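Local structure of uncharacterized protein (Bacteroides caccae, 4L7A) at residues Glu197-Val202 and Ala234-Tyr239; Val141-Phe146 and Phe206-Glu211; Ala212-Val217 and Pro227-Lys232. The protein is of unknown function but is probably a zinc-dependent metallopeptidase of the Peptidase_MA clan. All coordinates share one frame; numbering follows the deposited sequence.

Contact 1 of 3, residues Glu197-Val202 and Ala234-Tyr239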
# COMPACT_ATOMS: atom_id res chain seq x y z
N GLU A 197 12.95 2.41 -7.37
CA GLU A 197 11.52 2.24 -7.63
C GLU A 197 11.17 0.84 -8.15
O GLU A 197 10.10 0.29 -7.83
CB GLU A 197 10.94 3.36 -8.49
CG GLU A 197 10.55 4.58 -7.63
CD GLU A 197 11.73 5.20 -7.00
OE1 GLU A 197 12.54 5.76 -7.79
OE2 GLU A 197 11.90 5.07 -5.75
N ASP A 198 12.08 0.26 -8.93
CA ASP A 198 11.95 -1.08 -9.49
C ASP A 198 11.77 -2.11 -8.35
O ASP A 198 10.78 -2.83 -8.30
CB ASP A 198 13.18 -1.39 -10.37
CG ASP A 198 13.11 -2.72 -11.09
OD1 ASP A 198 12.29 -3.60 -10.77
OD2 ASP A 198 13.90 -2.87 -12.05
N ILE A 199 12.66 -2.12 -7.40
CA ILE A 199 12.52 -3.07 -6.36
C ILE A 199 11.27 -2.80 -5.45
O ILE A 199 10.61 -3.77 -5.03
CB ILE A 199 13.81 -3.22 -5.58
CG1 ILE A 199 13.65 -4.37 -4.61
CG2 ILE A 199 14.27 -1.90 -4.91
CD1 ILE A 199 14.93 -4.73 -3.87
N ALA A 200 10.89 -1.54 -5.21
CA ALA A 200 9.68 -1.26 -4.46
C ALA A 200 8.43 -1.77 -5.23
O ALA A 200 7.51 -2.28 -4.61
CB ALA A 200 9.51 0.25 -4.13
N GLU A 201 8.46 -1.66 -6.56
CA GLU A 201 7.36 -2.12 -7.41
C GLU A 201 7.27 -3.63 -7.48
O GLU A 201 6.17 -4.18 -7.44
CB GLU A 201 7.48 -1.57 -8.82
CG GLU A 201 7.13 -0.06 -8.96
CD GLU A 201 5.63 0.18 -8.81
OE1 GLU A 201 4.93 0.03 -9.84
OE2 GLU A 201 5.15 0.46 -7.68
N VAL A 202 8.41 -4.30 -7.58
CA VAL A 202 8.39 -5.76 -7.61
C VAL A 202 7.76 -6.24 -6.33
O VAL A 202 6.87 -7.05 -6.33
CB VAL A 202 9.78 -6.34 -7.85
CG1 VAL A 202 9.80 -7.85 -7.61
CG2 VAL A 202 10.23 -6.03 -9.26
N ALA A 234 13.48 -13.31 -7.08
CA ALA A 234 14.22 -14.19 -6.20
C ALA A 234 15.10 -13.36 -5.27
O ALA A 234 15.23 -13.64 -4.06
CB ALA A 234 15.05 -15.14 -6.98
N MSE A 235 15.70 -12.31 -5.82
CA MSE A 235 16.57 -11.45 -5.04
C MSE A 235 15.80 -10.70 -3.94
O MSE A 235 16.26 -10.59 -2.80
CB MSE A 235 17.28 -10.47 -5.95
CG MSE A 235 18.44 -9.78 -5.21
SE MSE A 235 19.65 -8.83 -6.43
CE MSE A 235 20.38 -10.31 -7.40
N VAL A 236 14.62 -10.20 -4.27
CA VAL A 236 13.72 -9.59 -3.27
C VAL A 236 13.32 -10.59 -2.16
O VAL A 236 13.39 -10.27 -0.98
CB VAL A 236 12.44 -9.00 -3.92
CG1 VAL A 236 11.46 -8.45 -2.86
CG2 VAL A 236 12.83 -7.87 -4.85
N LYS A 237 12.87 -11.78 -2.55
CA LYS A 237 12.56 -12.80 -1.58
C LYS A 237 13.75 -13.01 -0.63
O LYS A 237 13.58 -13.09 0.59
CB LYS A 237 12.20 -14.08 -2.27
CG LYS A 237 10.80 -14.10 -2.81
CD LYS A 237 10.52 -15.47 -3.52
CE LYS A 237 9.05 -15.51 -3.97
NZ LYS A 237 8.86 -16.53 -5.07
N LYS A 238 14.96 -13.12 -1.19
CA LYS A 238 16.16 -13.36 -0.41
C LYS A 238 16.46 -12.20 0.53
O LYS A 238 16.80 -12.40 1.67
CB LYS A 238 17.33 -13.65 -1.35
CG LYS A 238 18.67 -13.90 -0.61
CD LYS A 238 19.78 -14.42 -1.55
CE LYS A 238 21.18 -14.23 -0.95
NZ LYS A 238 21.36 -14.97 0.34
N TYR A 239 16.33 -10.97 0.03
CA TYR A 239 16.50 -9.78 0.82
C TYR A 239 15.49 -9.75 1.98
O TYR A 239 15.87 -9.47 3.14
CB TYR A 239 16.30 -8.53 -0.04
CG TYR A 239 16.10 -7.24 0.77
CD1 TYR A 239 17.17 -6.62 1.42
CD2 TYR A 239 14.85 -6.66 0.91
CE1 TYR A 239 17.00 -5.45 2.18
CE2 TYR A 239 14.66 -5.49 1.66
CZ TYR A 239 15.74 -4.90 2.30
OH TYR A 239 15.53 -3.75 3.04
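This contact is helix-to-helix packing in the helical part of the putative metallopeptidase fold: I199 and V202, on helix 195-208, meet V236, on helix 211-244. The backbones come nearest at I199 and V236, whose CA atoms are 7.3 Å apart, and the CB of each of the three residues points toward the opposing helix. One methyl carries the join. V236 CG2 lies 3.6 Å from I199 CG1 and 3.9 Å from I199 CD1, so it meets the CG1-CD1 branch of an extended isoleucine at an oblique crossing, not its CG2 branch. With CG1 set opposite the backbone N (chi1 -173°) and CD1 continuing the zigzag (chi2 174°), I199 offers two successive carbons to the same methyl. One helical turn further on, V202 CG1 reaches V236 CG2 at 4.1 Å, a looser approach. V236 CG2 is thus shared by residues i and i+3 of one helix. The two segments together bury 148 Å² against each other, and all three touching residues are buried. Y160 covers both I199 and V202, while H151 and Y156 also pack on I199 and T203 touches V236, so the contact is part of a wider buried interface. Just outside the segments, a salt bridge from D198 to K232 joins the same two helices; D198 also bonds to Y160 and Y168, and E201 meets K140, T188 and H144. The close contacts between the two segments are all carbon to carbon, so their chemistry is dispersion and burial of methyl surface; the methyl contact itself has no directional bond, and the D198-K232 salt bridge supplies a polar link between the same helices.

Contact 2 of 3, residues Val141-Phe146 and Phe206-Glu211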
# COMPACT_ATOMS: atom_id res chain seq x y z
N VAL A 141 0.15 1.17 -3.70
CA VAL A 141 1.05 2.29 -3.36
C VAL A 141 1.56 2.23 -1.92
O VAL A 141 2.73 2.54 -1.65
CB VAL A 141 0.37 3.65 -3.60
CG1 VAL A 141 1.24 4.73 -3.17
CG2 VAL A 141 0.10 3.79 -5.11
N MSE A 142 0.71 1.82 -1.01
CA MSE A 142 1.14 1.68 0.37
C MSE A 142 2.29 0.68 0.54
O MSE A 142 3.31 1.03 1.11
CB MSE A 142 -0.03 1.34 1.30
CG MSE A 142 -0.98 2.55 1.47
SE MSE A 142 -2.70 2.03 2.26
CE MSE A 142 -2.15 2.29 4.12
N HIS A 143 2.10 -0.56 0.06
CA HIS A 143 3.17 -1.55 0.13
C HIS A 143 4.42 -1.07 -0.57
O HIS A 143 5.53 -1.39 -0.16
CB HIS A 143 2.76 -2.93 -0.42
CG HIS A 143 1.67 -3.57 0.36
ND1 HIS A 143 1.84 -3.97 1.68
CD2 HIS A 143 0.37 -3.82 0.05
CE1 HIS A 143 0.70 -4.46 2.14
NE2 HIS A 143 -0.21 -4.36 1.18
N HIS A 144 4.26 -0.29 -1.61
CA HIS A 144 5.43 0.22 -2.32
C HIS A 144 6.22 1.13 -1.33
O HIS A 144 7.40 0.99 -1.19
CB HIS A 144 5.03 0.98 -3.59
CG HIS A 144 6.15 1.76 -4.23
ND1 HIS A 144 6.53 1.59 -5.54
CD2 HIS A 144 6.94 2.75 -3.74
CE1 HIS A 144 7.52 2.42 -5.83
NE2 HIS A 144 7.76 3.16 -4.75
N GLU A 145 5.54 2.05 -0.69
CA GLU A 145 6.19 3.01 0.25
C GLU A 145 6.75 2.33 1.47
O GLU A 145 7.83 2.73 1.94
CB GLU A 145 5.21 4.06 0.66
CG GLU A 145 4.77 4.96 -0.52
CD GLU A 145 5.90 5.87 -1.00
OE1 GLU A 145 6.66 6.40 -0.14
OE2 GLU A 145 6.06 6.02 -2.23
N PHE A 146 6.05 1.32 1.98
CA PHE A 146 6.59 0.58 3.11
C PHE A 146 7.88 -0.14 2.73
O PHE A 146 8.86 -0.08 3.46
CB PHE A 146 5.59 -0.36 3.74
CG PHE A 146 4.28 0.29 4.06
CD1 PHE A 146 4.18 1.65 4.31
CD2 PHE A 146 3.12 -0.46 4.10
CE1 PHE A 146 2.94 2.23 4.58
CE2 PHE A 146 1.91 0.11 4.40
CZ PHE A 146 1.81 1.45 4.63
N PHE A 206 4.11 -7.97 -6.28
CA PHE A 206 4.10 -9.34 -5.84
C PHE A 206 3.13 -9.52 -4.67
O PHE A 206 2.37 -10.50 -4.65
CB PHE A 206 5.50 -9.81 -5.43
CG PHE A 206 5.55 -11.27 -5.12
CD1 PHE A 206 5.36 -12.21 -6.13
CD2 PHE A 206 5.75 -11.71 -3.83
CE1 PHE A 206 5.39 -13.59 -5.87
CE2 PHE A 206 5.79 -13.08 -3.55
CZ PHE A 206 5.61 -14.03 -4.59
N LEU A 207 3.11 -8.56 -3.73
CA LEU A 207 2.27 -8.71 -2.58
C LEU A 207 0.78 -8.51 -2.86
O LEU A 207 -0.01 -9.09 -2.19
CB LEU A 207 2.73 -7.79 -1.42
CG LEU A 207 4.06 -8.13 -0.79
CD1 LEU A 207 4.37 -7.16 0.39
CD2 LEU A 207 4.02 -9.58 -0.29
N THR A 208 0.41 -7.69 -3.84
CA THR A 208 -0.97 -7.30 -4.06
C THR A 208 -1.63 -7.95 -5.31
O THR A 208 -2.83 -8.18 -5.30
CB THR A 208 -1.14 -5.78 -4.22
OG1 THR A 208 -0.36 -5.29 -5.32
CG2 THR A 208 -0.72 -5.06 -2.99
N TYR A 209 -0.85 -8.27 -6.36
CA TYR A 209 -1.42 -8.88 -7.60
C TYR A 209 -1.95 -10.31 -7.36
O TYR A 209 -1.22 -11.15 -6.80
CB TYR A 209 -0.37 -8.96 -8.70
CG TYR A 209 -0.07 -7.66 -9.43
CD1 TYR A 209 -0.43 -6.43 -8.91
CD2 TYR A 209 0.72 -7.68 -10.59
CE1 TYR A 209 -0.15 -5.25 -9.60
CE2 TYR A 209 1.02 -6.50 -11.27
CZ TYR A 209 0.57 -5.30 -10.78
OH TYR A 209 0.88 -4.15 -11.43
N PRO A 210 -3.21 -10.58 -7.72
CA PRO A 210 -3.60 -11.96 -7.71
C PRO A 210 -2.76 -12.71 -8.75
O PRO A 210 -2.19 -12.13 -9.69
CB PRO A 210 -5.07 -11.94 -8.15
CG PRO A 210 -5.56 -10.56 -7.82
CD PRO A 210 -4.34 -9.69 -8.02
N GLU A 211 -2.73 -13.98 -8.57
CA GLU A 211 -1.98 -14.83 -9.42
C GLU A 211 -2.22 -14.59 -10.92
O GLU A 211 -1.25 -14.50 -11.66
CB GLU A 211 -2.30 -16.25 -9.03
CG GLU A 211 -1.39 -17.26 -9.63
CD GLU A 211 -1.79 -18.68 -9.25
OE1 GLU A 211 -1.84 -18.99 -8.02
OE2 GLU A 211 -2.10 -19.44 -10.18
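Two first torsions bring H143 and T208 together: in H143 a chi1 of -64° sets CG opposite the carbonyl carbon, and in T208 a chi1 of 59° does the same for CG2, tucking OG1 between N and C. The setting is the helix 131-153, whose H144-E145 pair fits the start of an HExxH motif of the kind found in zinc peptidases of this clan; H143 immediately precedes it and faces the last turn of helix 195-208. There T208 CG2 comes to 3.5 Å from H143 CD2, the shortest approach between the two segments. The methyl reaches the imidazole obliquely, and the two side chains run past each other in opposite directions. A single residue earlier, L207 brings its CD1 methyl to another part of the ring, near ND1, again obliquely. The CA atoms of H143 and L207 are 7.7 Å apart, and the segments bury 118 Å² in all. H143 ND1 and T208 OG1 each have a partner outside the two segments: T208 OG1 bonds to A204 O within its own helix, just before Y209 leaves helical geometry, while CG2 is the branch that meets the histidine. Y77 is the polar partner of H143: its OH is hydrogen-bonded to H143 ND1, and its ring meets the imidazole at about 40°. L207 CD1 ends 4.3 Å from that same H143 ND1.

Contact 3 of 3, residues Ala212-Val217 and Pro227-Lys232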
# COMPACT_ATOMS: atom_id res chain seq x y z
N ALA A 212 -3.47 -14.40 -11.34
CA ALA A 212 -3.75 -14.24 -12.76
C ALA A 212 -3.12 -12.94 -13.31
O ALA A 212 -2.61 -12.88 -14.44
CB ALA A 212 -5.24 -14.26 -13.02
N GLN A 213 -3.14 -11.91 -12.50
CA GLN A 213 -2.58 -10.62 -12.91
C GLN A 213 -1.04 -10.71 -13.01
O GLN A 213 -0.42 -10.17 -13.91
CB GLN A 213 -3.00 -9.52 -11.90
CG GLN A 213 -2.54 -8.16 -12.34
CD GLN A 213 -3.03 -7.01 -11.44
OE1 GLN A 213 -3.70 -7.18 -10.42
NE2 GLN A 213 -2.71 -5.84 -11.87
N TRP A 214 -0.44 -11.39 -12.06
CA TRP A 214 1.02 -11.59 -12.06
C TRP A 214 1.44 -12.39 -13.27
O TRP A 214 2.37 -12.02 -13.99
CB TRP A 214 1.48 -12.27 -10.75
CG TRP A 214 2.97 -12.50 -10.70
CD1 TRP A 214 3.62 -13.63 -11.09
CD2 TRP A 214 3.99 -11.57 -10.31
NE1 TRP A 214 4.98 -13.46 -10.93
CE2 TRP A 214 5.23 -12.21 -10.46
CE3 TRP A 214 3.97 -10.27 -9.82
CZ2 TRP A 214 6.45 -11.60 -10.13
CZ3 TRP A 214 5.20 -9.65 -9.50
CH2 TRP A 214 6.40 -10.30 -9.67
N GLU A 215 0.74 -13.46 -13.52
CA GLU A 215 0.98 -14.30 -14.71
C GLU A 215 0.76 -13.52 -15.99
O GLU A 215 1.46 -13.73 -16.96
CB GLU A 215 0.06 -15.54 -14.71
CG GLU A 215 0.47 -16.63 -13.72
CD GLU A 215 1.97 -17.02 -13.80
OE1 GLU A 215 2.54 -17.17 -14.91
OE2 GLU A 215 2.60 -17.15 -12.72
N ASN A 216 -0.21 -12.62 -16.01
CA ASN A 216 -0.38 -11.85 -17.21
C ASN A 216 0.88 -10.99 -17.48
O ASN A 216 1.32 -10.82 -18.63
CB ASN A 216 -1.61 -10.95 -17.11
CG ASN A 216 -1.86 -10.22 -18.39
OD1 ASN A 216 -2.04 -10.84 -19.44
ND2 ASN A 216 -1.84 -8.92 -18.35
N VAL A 217 1.47 -10.43 -16.42
CA VAL A 217 2.71 -9.67 -16.59
C VAL A 217 3.80 -10.56 -17.15
O VAL A 217 4.51 -10.17 -18.06
CB VAL A 217 3.17 -8.97 -15.27
CG1 VAL A 217 4.53 -8.32 -15.44
CG2 VAL A 217 2.16 -7.91 -14.84
N PRO A 227 12.66 -14.40 -17.38
CA PRO A 227 13.82 -14.69 -16.55
C PRO A 227 14.33 -13.47 -15.78
O PRO A 227 14.90 -13.64 -14.70
CB PRO A 227 14.89 -15.13 -17.56
CG PRO A 227 14.19 -15.43 -18.80
CD PRO A 227 12.95 -14.62 -18.81
N ILE A 228 14.20 -12.26 -16.36
CA ILE A 228 14.64 -11.07 -15.68
C ILE A 228 13.75 -10.76 -14.43
O ILE A 228 14.27 -10.47 -13.34
CB ILE A 228 14.70 -9.89 -16.63
CG1 ILE A 228 15.71 -10.15 -17.76
CG2 ILE A 228 15.18 -8.69 -15.88
CD1 ILE A 228 15.54 -9.22 -18.98
N ILE A 229 12.44 -10.86 -14.60
CA ILE A 229 11.52 -10.70 -13.50
C ILE A 229 11.74 -11.80 -12.45
O ILE A 229 11.77 -11.49 -11.24
CB ILE A 229 10.10 -10.66 -13.96
CG1 ILE A 229 9.90 -9.40 -14.78
CG2 ILE A 229 9.14 -10.59 -12.76
CD1 ILE A 229 8.60 -9.36 -15.52
N ASP A 230 11.94 -13.04 -12.90
CA ASP A 230 12.24 -14.13 -11.99
C ASP A 230 13.49 -13.84 -11.13
O ASP A 230 13.48 -14.02 -9.93
CB ASP A 230 12.42 -15.45 -12.76
CG ASP A 230 11.08 -16.00 -13.31
OD1 ASP A 230 10.03 -15.75 -12.66
OD2 ASP A 230 11.09 -16.69 -14.35
N GLN A 231 14.54 -13.33 -11.76
CA GLN A 231 15.76 -13.04 -11.03
C GLN A 231 15.56 -11.93 -9.97
O GLN A 231 16.04 -12.04 -8.83
CB GLN A 231 16.84 -12.64 -12.03
CG GLN A 231 18.13 -12.29 -11.39
CD GLN A 231 19.16 -11.86 -12.41
OE1 GLN A 231 18.91 -11.85 -13.60
NE2 GLN A 231 20.33 -11.54 -11.94
N LYS A 232 14.86 -10.86 -10.36
CA LYS A 232 14.53 -9.77 -9.45
C LYS A 232 13.71 -10.24 -8.26
O LYS A 232 14.02 -9.93 -7.08
CB LYS A 232 13.76 -8.65 -10.20
CG LYS A 232 14.66 -7.91 -11.16
CD LYS A 232 13.89 -6.85 -11.95
CE LYS A 232 14.83 -6.03 -12.77
NZ LYS A 232 14.09 -5.01 -13.65
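I229 meets W214 and V217 through the two branches that part at its CB, which itself points toward segment 212-217. The short branch, CG2, lies 3.9 Å from W214 CZ2 and 4.1 Å from W214 CH2, approaching the six-membered part of the indole obliquely. The long branch leaves through CG1, set beside the backbone N with chi1 -66°, and continues extended to CD1, whose methyl sits 4.2 Å from V217 CG1. One isoleucine thus meets two residues three positions apart. Both segments belong to the helical range 211-244, yet V217 and I229 have CA atoms only 9.4 Å apart, far closer than twelve residues of straight helix would allow; the range must bend sharply between them, and one kink is found at P227, where the backbone N lacks its bond to the preceding turn. M218 and A221, from the intervening residues, also pack on I229. W214 reaches across because its CG stands opposite the backbone N (chi1 180°), carrying the end of the indole nearer to segment 227-232; F206 meets that ring edge-to-face, and L233 and V187 touch it as well.

Contact 1 and contact 2 share helix 195-208 and have centres 11 Å apart; E201 OE2, in segment 197-202, probably hydrogen-bonds H144 ND1, in segment 141-146, at 2.8 Å, linking helix 195-208 to helix 131-153, which carries the probable zinc-binding motif. A200 CB also packs on H144 CE1, 3.4 Å away. Contact 3 is nested within the chain loop closed by contact 1, with centres 12 Å apart, and a salt bridge of 2.7 Å from D198 OD2 to K232 NZ joins them. Contacts 2 and 3, centres 14 Å apart, touch through F206 N and W214 CZ3 at 3.8 Å, where consecutive helices meet.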